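Local coordinates for protein NAD-dependent aldehyde dehydrogenase (Burkholderia multivorans, PDB 5UJU) that probably oxidises aldehydes to carboxylic acids with NAD+ as the electron acceptor, as other members of the aldehyde dehydrogenase family do, at residues K22-A27 against A526-F531; E29-W34 against V168-D173; Q161-E166 against P217-Y222. All coordinates share one frame; numbering follows the deposited sequence.

Contact 1 (K22-A27 against A526-F531). With EDO (1,2-ethanediol), chain G.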
loop_
_atom_site.group_PDB
_atom_site.type_symbol
_atom_site.label_atom_id
_atom_site.label_comp_id
_atom_site.label_asym_id
_atom_site.label_seq_id
_atom_site.Cartn_x
_atom_site.Cartn_y
_atom_site.Cartn_z
ATOM N N LYS A 22 16.216 15.284 9.488
ATOM C CA LYS A 22 17.297 14.784 8.643
ATOM C C LYS A 22 17.994 13.587 9.286
ATOM O O LYS A 22 18.333 12.614 8.603
ATOM C CB LYS A 22 18.291 15.908 8.363
ATOM N N ARG A 23 18.219 13.647 10.598
ATOM C CA ARG A 23 18.846 12.533 11.298
ATOM C C ARG A 23 17.935 11.311 11.325
ATOM O O ARG A 23 18.412 10.172 11.256
ATOM C CB ARG A 23 19.230 12.967 12.710
ATOM C CG ARG A 23 20.000 11.933 13.501
ATOM C CD ARG A 23 21.379 11.640 12.917
ATOM N NE ARG A 23 22.017 10.496 13.573
ATOM C CZ ARG A 23 21.818 9.223 13.238
ATOM N NH1 ARG A 23 20.992 8.917 12.244
ATOM N NH2 ARG A 23 22.443 8.256 13.903
ATOM N N ALA A 24 16.618 11.521 11.429
ATOM C CA ALA A 24 15.706 10.385 11.410
ATOM C C ALA A 24 15.675 9.724 10.035
ATOM O O ALA A 24 15.592 8.493 9.938
ATOM C CB ALA A 24 14.309 10.814 11.848
ATOM N N LEU A 25 15.726 10.521 8.962
ATOM C CA LEU A 25 15.838 9.965 7.614
ATOM C C LEU A 25 17.088 9.105 7.475
ATOM O O LEU A 25 17.040 8.002 6.911
ATOM C CB LEU A 25 15.868 11.077 6.565
ATOM C CG LEU A 25 14.578 11.720 6.073
ATOM C CD1 LEU A 25 14.922 12.859 5.109
ATOM C CD2 LEU A 25 13.665 10.703 5.418
ATOM N N ALA A 26 18.229 9.611 7.951
ATOM C CA ALA A 26 19.453 8.816 7.900
ATOM C C ALA A 26 19.328 7.551 8.741
ATOM O O ALA A 26 19.879 6.503 8.374
ATOM C CB ALA A 26 20.649 9.646 8.368
ATOM N N ALA A 27 18.599 7.625 9.860
ATOM C CA ALA A 27 18.469 6.475 10.751
ATOM C C ALA A 27 17.663 5.349 10.108
ATOM O O ALA A 27 18.053 4.179 10.201
ATOM C CB ALA A 27 17.830 6.903 12.073
ATOM N N ALA A 526 13.631 -1.911 18.725
ATOM C CA ALA A 526 14.067 -0.523 18.660
ATOM C C ALA A 526 13.577 0.101 17.364
ATOM O O ALA A 526 13.758 -0.478 16.284
ATOM C CB ALA A 526 15.590 -0.415 18.755
ATOM N N ALA A 527 12.936 1.267 17.478
ATOM C CA ALA A 527 12.620 2.059 16.294
ATOM C C ALA A 527 13.894 2.341 15.498
ATOM O O ALA A 527 15.001 2.351 16.049
ATOM C CB ALA A 527 11.953 3.395 16.697
ATOM N N PHE A 528 13.732 2.558 14.189
ATOM C CA PHE A 528 14.802 2.890 13.243
ATOM C C PHE A 528 15.768 1.729 13.027
ATOM O O PHE A 528 16.869 1.935 12.498
ATOM C CB PHE A 528 15.605 4.130 13.663
ATOM C CG PHE A 528 14.751 5.323 14.012
ATOM C CD1 PHE A 528 14.153 6.084 13.018
ATOM C CD2 PHE A 528 14.555 5.681 15.342
ATOM C CE1 PHE A 528 13.374 7.183 13.342
ATOM C CE2 PHE A 528 13.769 6.764 15.676
ATOM C CZ PHE A 528 13.183 7.523 14.674
ATOM N N SER A 529 15.421 0.525 13.473
ATOM C CA SER A 529 16.256 -0.636 13.185
ATOM C C SER A 529 15.395 -1.894 13.060
ATOM O O SER A 529 15.486 -2.612 12.056
ATOM C CB SER A 529 17.333 -0.799 14.258
ATOM O OG SER A 529 18.200 -1.891 13.965
ATOM N N ASP A 530 14.524 -2.145 14.043
ATOM C CA ASP A 530 13.705 -3.353 14.072
ATOM C C ASP A 530 12.326 -3.065 13.485
ATOM O O ASP A 530 11.584 -2.229 14.012
ATOM C CB ASP A 530 13.575 -3.881 15.501
ATOM C CG ASP A 530 14.929 -4.143 16.154
ATOM O OD1 ASP A 530 15.837 -4.681 15.479
ATOM O OD2 ASP A 530 15.090 -3.801 17.343
ATOM N N PHE A 531 11.982 -3.771 12.408
ATOM C CA PHE A 531 10.609 -3.776 11.925
ATOM C C PHE A 531 9.742 -4.542 12.912
ATOM O O PHE A 531 10.025 -5.705 13.226
ATOM C CB PHE A 531 10.524 -4.425 10.545
ATOM C CG PHE A 531 11.295 -3.694 9.482
ATOM C CD1 PHE A 531 10.803 -2.514 8.940
ATOM C CD2 PHE A 531 12.514 -4.192 9.029
ATOM C CE1 PHE A 531 11.511 -1.838 7.964
ATOM C CE2 PHE A 531 13.227 -3.527 8.055
ATOM C CZ PHE A 531 12.725 -2.345 7.520
HETATM C C1 EDO G . 17.091 -4.424 20.713
HETATM O O1 EDO G . 15.690 -4.176 20.821
HETATM C C2 EDO G . 17.585 -4.138 19.298
HETATM O O2 EDO G . 17.022 -5.053 18.342
#

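Contact 2 (E29-W34 against V168-D173)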
loop_
_atom_site.group_PDB
_atom_site.type_symbol
_atom_site.label_atom_id
_atom_site.label_comp_id
_atom_site.label_asym_id
_atom_site.label_seq_id
_atom_site.Cartn_x
_atom_site.Cartn_y
_atom_site.Cartn_z
ATOM N N GLU A 29 17.398 4.545 7.093
ATOM C CA GLU A 29 18.135 3.905 6.009
ATOM C C GLU A 29 19.321 3.070 6.491
ATOM O O GLU A 29 19.576 1.990 5.943
ATOM C CB GLU A 29 18.632 4.959 5.023
ATOM C CG GLU A 29 19.275 4.363 3.798
ATOM C CD GLU A 29 19.405 5.368 2.676
ATOM O OE1 GLU A 29 19.311 6.584 2.954
ATOM O OE2 GLU A 29 19.592 4.941 1.517
ATOM N N SER A 30 20.061 3.534 7.502
ATOM C CA SER A 30 21.231 2.796 7.977
ATOM C C SER A 30 20.870 1.718 8.996
ATOM O O SER A 30 21.504 0.656 9.026
ATOM C CB SER A 30 22.250 3.761 8.583
ATOM O OG SER A 30 21.770 4.267 9.810
ATOM N N ARG A 31 19.882 1.994 9.852
ATOM C CA ARG A 31 19.282 1.024 10.776
ATOM C C ARG A 31 20.230 0.595 11.903
ATOM O O ARG A 31 20.067 -0.485 12.478
ATOM C CB ARG A 31 18.733 -0.195 10.016
ATOM C CG ARG A 31 17.704 0.202 8.932
ATOM C CD ARG A 31 16.765 -0.937 8.504
ATOM N NE ARG A 31 15.710 -1.200 9.487
ATOM C CZ ARG A 31 14.602 -0.468 9.633
ATOM N NH1 ARG A 31 14.378 0.602 8.869
ATOM N NH2 ARG A 31 13.707 -0.804 10.555
ATOM N N GLY A 32 21.199 1.447 12.254
ATOM C CA GLY A 32 21.908 1.337 13.513
ATOM C C GLY A 32 21.043 1.841 14.660
ATOM O O GLY A 32 19.823 1.996 14.529
ATOM N N TYR A 33 21.682 2.087 15.813
ATOM C CA TYR A 33 20.970 2.599 16.984
ATOM C C TYR A 33 20.865 4.123 16.939
ATOM O O TYR A 33 21.872 4.815 16.756
ATOM C CB TYR A 33 21.639 2.192 18.304
ATOM C CG TYR A 33 20.940 2.885 19.460
ATOM C CD1 TYR A 33 19.638 2.533 19.807
ATOM C CD2 TYR A 33 21.540 3.942 20.147
ATOM C CE1 TYR A 33 18.960 3.179 20.828
ATOM C CE2 TYR A 33 20.865 4.602 21.179
ATOM C CZ TYR A 33 19.571 4.215 21.509
ATOM O OH TYR A 33 18.875 4.845 22.522
ATOM N N TRP A 34 19.655 4.638 17.152
ATOM C CA TRP A 34 19.443 6.076 17.279
ATOM C C TRP A 34 18.071 6.340 17.887
ATOM O O TRP A 34 17.106 5.626 17.596
ATOM C CB TRP A 34 19.557 6.804 15.933
ATOM C CG TRP A 34 19.357 8.295 16.049
ATOM C CD1 TRP A 34 20.245 9.214 16.553
ATOM C CD2 TRP A 34 18.181 9.028 15.692
ATOM N NE1 TRP A 34 19.695 10.475 16.507
ATOM C CE2 TRP A 34 18.431 10.390 15.982
ATOM C CE3 TRP A 34 16.944 8.671 15.142
ATOM C CZ2 TRP A 34 17.490 11.390 15.745
ATOM C CZ3 TRP A 34 16.012 9.664 14.900
ATOM C CH2 TRP A 34 16.290 11.013 15.202
ATOM N N VAL A 168 6.772 9.475 10.933
ATOM C CA VAL A 168 6.881 10.777 10.276
ATOM C C VAL A 168 8.036 10.769 9.284
ATOM O O VAL A 168 7.920 11.290 8.166
ATOM C CB VAL A 168 7.047 11.893 11.327
ATOM C CG1 VAL A 168 7.361 13.221 10.652
ATOM C CG2 VAL A 168 5.795 12.015 12.178
ATOM N N ALA A 169 9.156 10.141 9.662
ATOM C CA ALA A 169 10.325 10.100 8.788
ATOM C C ALA A 169 10.040 9.317 7.508
ATOM O O ALA A 169 10.425 9.747 6.414
ATOM C CB ALA A 169 11.523 9.498 9.536
ATOM N N TYR A 170 9.381 8.158 7.625
ATOM C CA TYR A 170 8.991 7.404 6.431
ATOM C C TYR A 170 8.037 8.211 5.546
ATOM O O TYR A 170 8.162 8.195 4.317
ATOM C CB TYR A 170 8.350 6.075 6.826
ATOM C CG TYR A 170 9.371 4.973 7.028
ATOM C CD1 TYR A 170 9.849 4.662 8.294
ATOM C CD2 TYR A 170 9.900 4.295 5.940
ATOM C CE1 TYR A 170 10.808 3.653 8.476
ATOM C CE2 TYR A 170 10.852 3.296 6.106
ATOM C CZ TYR A 170 11.299 2.987 7.372
ATOM O OH TYR A 170 12.237 2.016 7.514
ATOM N N ALA A 171 7.060 8.894 6.152
ATOM C CA ALA A 171 6.152 9.744 5.382
ATOM C C ALA A 171 6.931 10.802 4.611
ATOM O O ALA A 171 6.811 10.904 3.389
ATOM C CB ALA A 171 5.124 10.399 6.305
ATOM N N TRP A 172 7.762 11.575 5.315
ATOM C CA TRP A 172 8.571 12.598 4.654
ATOM C C TRP A 172 9.474 11.978 3.585
ATOM O O TRP A 172 9.673 12.560 2.513
ATOM C CB TRP A 172 9.390 13.359 5.703
ATOM C CG TRP A 172 10.389 14.335 5.132
ATOM C CD1 TRP A 172 11.742 14.345 5.320
ATOM C CD2 TRP A 172 10.098 15.431 4.254
ATOM N NE1 TRP A 172 12.312 15.391 4.621
ATOM C CE2 TRP A 172 11.323 16.072 3.962
ATOM C CE3 TRP A 172 8.917 15.943 3.699
ATOM C CZ2 TRP A 172 11.401 17.195 3.137
ATOM C CZ3 TRP A 172 8.997 17.058 2.868
ATOM C CH2 TRP A 172 10.234 17.666 2.595
ATOM N N ASP A 173 9.999 10.773 3.840
ATOM C CA ASP A 173 10.865 10.119 2.861
ATOM C C ASP A 173 10.162 9.945 1.511
ATOM O O ASP A 173 10.781 10.109 0.456
ATOM C CB ASP A 173 11.314 8.766 3.408
ATOM C CG ASP A 173 12.528 8.204 2.680
ATOM O OD1 ASP A 173 13.334 8.981 2.129
ATOM O OD2 ASP A 173 12.676 6.971 2.676
HETATM O O HOH W 1 11.419 0.638 10.349
#

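Contact 3 (Q161-E166 against P217-Y222)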
loop_
_atom_site.group_PDB
_atom_site.type_symbol
_atom_site.label_atom_id
_atom_site.label_comp_id
_atom_site.label_asym_id
_atom_site.label_seq_id
_atom_site.Cartn_x
_atom_site.Cartn_y
_atom_site.Cartn_z
ATOM N N GLN A 161 7.232 7.672 21.283
ATOM C CA GLN A 161 7.610 8.864 20.536
ATOM C C GLN A 161 8.634 8.535 19.451
ATOM O O GLN A 161 8.554 9.064 18.337
ATOM C CB GLN A 161 8.126 9.919 21.517
ATOM C CG GLN A 161 7.042 10.380 22.499
ATOM C CD GLN A 161 7.585 10.756 23.853
ATOM O OE1 GLN A 161 8.795 10.900 24.032
ATOM N NE2 GLN A 161 6.689 10.928 24.823
ATOM N N ASP A 162 9.574 7.627 19.747
ATOM C CA ASP A 162 10.469 7.101 18.711
ATOM C C ASP A 162 9.685 6.535 17.526
ATOM O O ASP A 162 9.977 6.837 16.364
ATOM C CB ASP A 162 11.375 6.008 19.290
ATOM C CG ASP A 162 12.494 6.546 20.158
ATOM O OD1 ASP A 162 12.848 7.736 20.031
ATOM O OD2 ASP A 162 13.023 5.755 20.977
ATOM N N ARG A 163 8.699 5.682 17.807
ATOM C CA ARG A 163 7.940 5.033 16.738
ATOM C C ARG A 163 7.081 6.038 15.981
ATOM O O ARG A 163 6.860 5.890 14.773
ATOM C CB ARG A 163 7.072 3.902 17.310
ATOM C CG ARG A 163 7.852 2.633 17.732
ATOM C CD ARG A 163 8.426 1.896 16.516
ATOM N NE ARG A 163 9.187 0.693 16.889
ATOM C CZ ARG A 163 9.753 -0.149 16.019
ATOM N NH1 ARG A 163 9.669 0.070 14.708
ATOM N NH2 ARG A 163 10.419 -1.217 16.460
ATOM N N ALA A 164 6.546 7.038 16.683
ATOM C CA ALA A 164 5.847 8.122 15.995
ATOM C C ALA A 164 6.797 8.862 15.059
ATOM O O ALA A 164 6.487 9.081 13.886
ATOM C CB ALA A 164 5.228 9.077 17.019
ATOM N N LEU A 165 7.990 9.203 15.553
ATOM C CA LEU A 165 8.954 9.935 14.739
ATOM C C LEU A 165 9.404 9.108 13.542
ATOM O O LEU A 165 9.589 9.636 12.436
ATOM C CB LEU A 165 10.163 10.312 15.595
ATOM C CG LEU A 165 11.228 11.111 14.831
ATOM C CD1 LEU A 165 10.801 12.532 14.693
ATOM C CD2 LEU A 165 12.578 11.038 15.496
ATOM N N GLU A 166 9.566 7.801 13.748
ATOM C CA GLU A 166 9.858 6.886 12.652
ATOM C C GLU A 166 8.792 6.957 11.567
ATOM O O GLU A 166 9.108 7.015 10.373
ATOM C CB GLU A 166 9.979 5.466 13.209
ATOM C CG GLU A 166 10.302 4.421 12.180
ATOM C CD GLU A 166 10.401 3.041 12.818
ATOM O OE1 GLU A 166 9.427 2.635 13.486
ATOM O OE2 GLU A 166 11.445 2.386 12.650
ATOM N N PRO A 217 -1.278 1.681 24.471
ATOM C CA PRO A 217 -2.102 2.685 23.770
ATOM C C PRO A 217 -1.289 3.660 22.936
ATOM O O PRO A 217 -1.658 3.942 21.784
ATOM C CB PRO A 217 -2.854 3.381 24.919
ATOM C CG PRO A 217 -1.990 3.168 26.137
ATOM C CD PRO A 217 -1.370 1.797 25.938
ATOM N N THR A 218 -0.182 4.181 23.473
ATOM C CA THR A 218 0.621 5.109 22.683
ATOM C C THR A 218 1.591 4.377 21.754
ATOM O O THR A 218 1.765 4.776 20.599
ATOM C CB THR A 218 1.373 6.076 23.602
ATOM O OG1 THR A 218 2.189 5.341 24.524
ATOM C CG2 THR A 218 0.386 6.952 24.375
ATOM N N TRP A 219 2.239 3.316 22.230
ATOM C CA TRP A 219 3.245 2.648 21.405
ATOM C C TRP A 219 2.618 2.062 20.151
ATOM O O TRP A 219 3.172 2.187 19.051
ATOM C CB TRP A 219 3.940 1.553 22.201
ATOM C CG TRP A 219 5.237 1.071 21.572
ATOM C CD1 TRP A 219 6.502 1.506 21.859
ATOM C CD2 TRP A 219 5.383 0.051 20.569
ATOM N NE1 TRP A 219 7.426 0.818 21.099
ATOM C CE2 TRP A 219 6.764 -0.074 20.296
ATOM C CE3 TRP A 219 4.481 -0.769 19.876
ATOM C CZ2 TRP A 219 7.265 -0.983 19.361
ATOM C CZ3 TRP A 219 4.982 -1.671 18.943
ATOM C CH2 TRP A 219 6.360 -1.767 18.696
ATOM N N ASN A 220 1.470 1.398 20.300
ATOM C CA ASN A 220 0.748 0.900 19.137
ATOM C C ASN A 220 -0.080 1.979 18.450
ATOM O O ASN A 220 -0.287 1.900 17.236
ATOM C CB ASN A 220 -0.160 -0.276 19.513
ATOM C CG ASN A 220 0.617 -1.563 19.755
ATOM O OD1 ASN A 220 0.529 -2.169 20.818
ATOM N ND2 ASN A 220 1.374 -1.986 18.753
ATOM N N GLY A 221 -0.577 2.971 19.187
ATOM C CA GLY A 221 -1.435 3.971 18.572
ATOM C C GLY A 221 -0.697 5.057 17.810
ATOM O O GLY A 221 -1.176 5.526 16.770
ATOM N N TYR A 222 0.474 5.462 18.307
ATOM C CA TYR A 222 1.181 6.586 17.689
ATOM C C TYR A 222 1.557 6.371 16.232
ATOM O O TYR A 222 1.453 7.342 15.461
ATOM C CB TYR A 222 2.450 6.936 18.474
ATOM C CG TYR A 222 2.202 7.758 19.704
ATOM C CD1 TYR A 222 0.915 8.001 20.157
ATOM C CD2 TYR A 222 3.263 8.283 20.424
ATOM C CE1 TYR A 222 0.693 8.755 21.318
ATOM C CE2 TYR A 222 3.052 9.027 21.557
ATOM C CZ TYR A 222 1.773 9.268 21.995
ATOM O OH TYR A 222 1.586 10.018 23.129
HETATM O O HOH W 2 4.180 9.685 24.665
HETATM O O HOH W 3 10.313 0.793 19.766
#

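Contact 1 (K22-A27 against A526-F531)
Ala27, in the last turns of helix 18-30, comes nearest to Phe528 of the irregular 526-531 segment, with their CA atoms 5.7 Å apart. No hydrogen bond joins the two backbones. The far segment is a tight turn, in which Asp530 N bonds back to Ala526 O and Phe528 sits at its bend with a positive phi of 68°.

The contact rests on a single aromatic side chain laid against two alanines one helical turn apart. Phe528 CD1 lies 3.9 Å from Ala27 CB, and farther along the same ring border CE1 lies 4.0 Å from Ala24 CB. Both methyls approach the ring obliquely. With CG anti to its carbonyl carbon (chi1 -50°), the ring reaches from the turn to the small residues of the helix. An edge-to-face contact with Trp34 adds to this apolar cluster.

On the far side of the turn, Asp530 OD2 accepts Ala526 N at 2.8 Å, on its anti side and 18° out of the carboxylate plane. The same oxygen takes a very short bond from O2 of an ethanediol, probably from the crystallisation liquor. Lys198 of the second subunit forms a salt bridge with Asp530 OD1.

Helix 158-175 flanks the contact, with Leu165 against Phe528 and Glu166 accepting the Phe528 amide. The turn thus lies at the subunit interface, bordered by the N-terminal helix 18-30, helix 158-175 and the second subunit.

Contact 2 (E29-W34 against V168-D173)
Just past the C-terminal end of helix 18-30, Arg31 leaves helical geometry with a positive phi of 69° and stands across from Tyr170 on helix 158-175. This is a side-chain contact between the C-terminal end of the N-terminal helix 18-30 and helix 158-175 of the aldehyde dehydrogenase fold, and it buries only 59 Å².

The two long side chains cross at about a right angle, with the guanidinium and phenol planes 48° apart. Arg31 NH1 and Tyr170 OH approach to 2.9 Å, each near the plane of the other group. The arginine chain is bent at chi3 (77°), which turns the guanidinium from the course of its CB and CG towards the phenol. The clear hydrogen bond of NH1 runs to the carbonyl of Ile28, so the guanidinium reaches back to the helix it follows, and Tyr170 packs on Ile28 as well. Phe531 lies against the guanidinium in a cation-pi contact, and Tyr200 of the second subunit packs on Arg31.

A water bridges the same two side chains: it accepts from Arg31 NH2 at 2.7 Å, lying in the guanidinium plane, and makes a longer hydrogen bond of 3.3 Å with Tyr170 OH.

Contact 3 (Q161-E166 against P217-Y222)
Apolar packing joins the two helices where Ala164 meets Tyr222, whose CA atoms are 5.2 Å apart. The short helical segments run almost parallel, 4° between their directions, with an axis separation of 8.4 Å. Ala164 CB touches Tyr222 CB at 3.8 Å and reaches CD2 obliquely. The small alanine side chain lets the backbones come close here, while the edge of the tyrosine ring faces the backbone N of Gln161.

A CH-pi contact lies to one side. Arg163 CG sits over one face of Trp219, 4.2 Å from the five-membered ring centroid and off-centre by 30° from the normal. The bend at chi2 brings NE to 3.6 Å from Trp219 CZ2, after which the guanidinium leads away from the ring, the planes 74° apart.

Polar contacts across the pair pass through water. One water accepts from both Arg163 NE and Trp219 NE1; another accepts from Gln161 NE2 and pairs with Tyr222 OH. Gln161 OE1 is further held by Asn131, and Tyr222 OH by Thr250. Within helix 158-175, Arg163 NH1 forms a salt bridge with Glu166 OE1 at 2.9 Å; NH2 donates to the Asp530 carbonyl.

Helix 217-230, on which helix 158-175 packs, joins parallel strands 191-211 and 234-238, a beta-alpha-beta crossover consistent with the family's Rossmann-type NAD-binding domain. Helix 97-132 brings Leu127 to Ala164, helix 245-260 brings Leu247 to Tyr222, and both pack against the pair.

How the contacts relate
From the N terminus, helix 18-30 enters contact 1 first and, just past its end, contact 2. Contact 1 closes a loop of almost 500 residues, returning near the C terminus at the turn 526-531; contact 2, closing a loop of 133 residues, and contact 3, closing one of 50, both nest inside it. These two cross, because 161-166 and 168-173 follow one another on helix 158-175 before the chain reaches 217-222. That helix therefore links the N-terminal residues of contact 2 to helix 217-230. Contacts 1 and 2 are centred about 3 Å apart and both meet the second subunit, whereas contact 3 lies deeper in the chain, joined to contact 1 through Glu166 and Arg163.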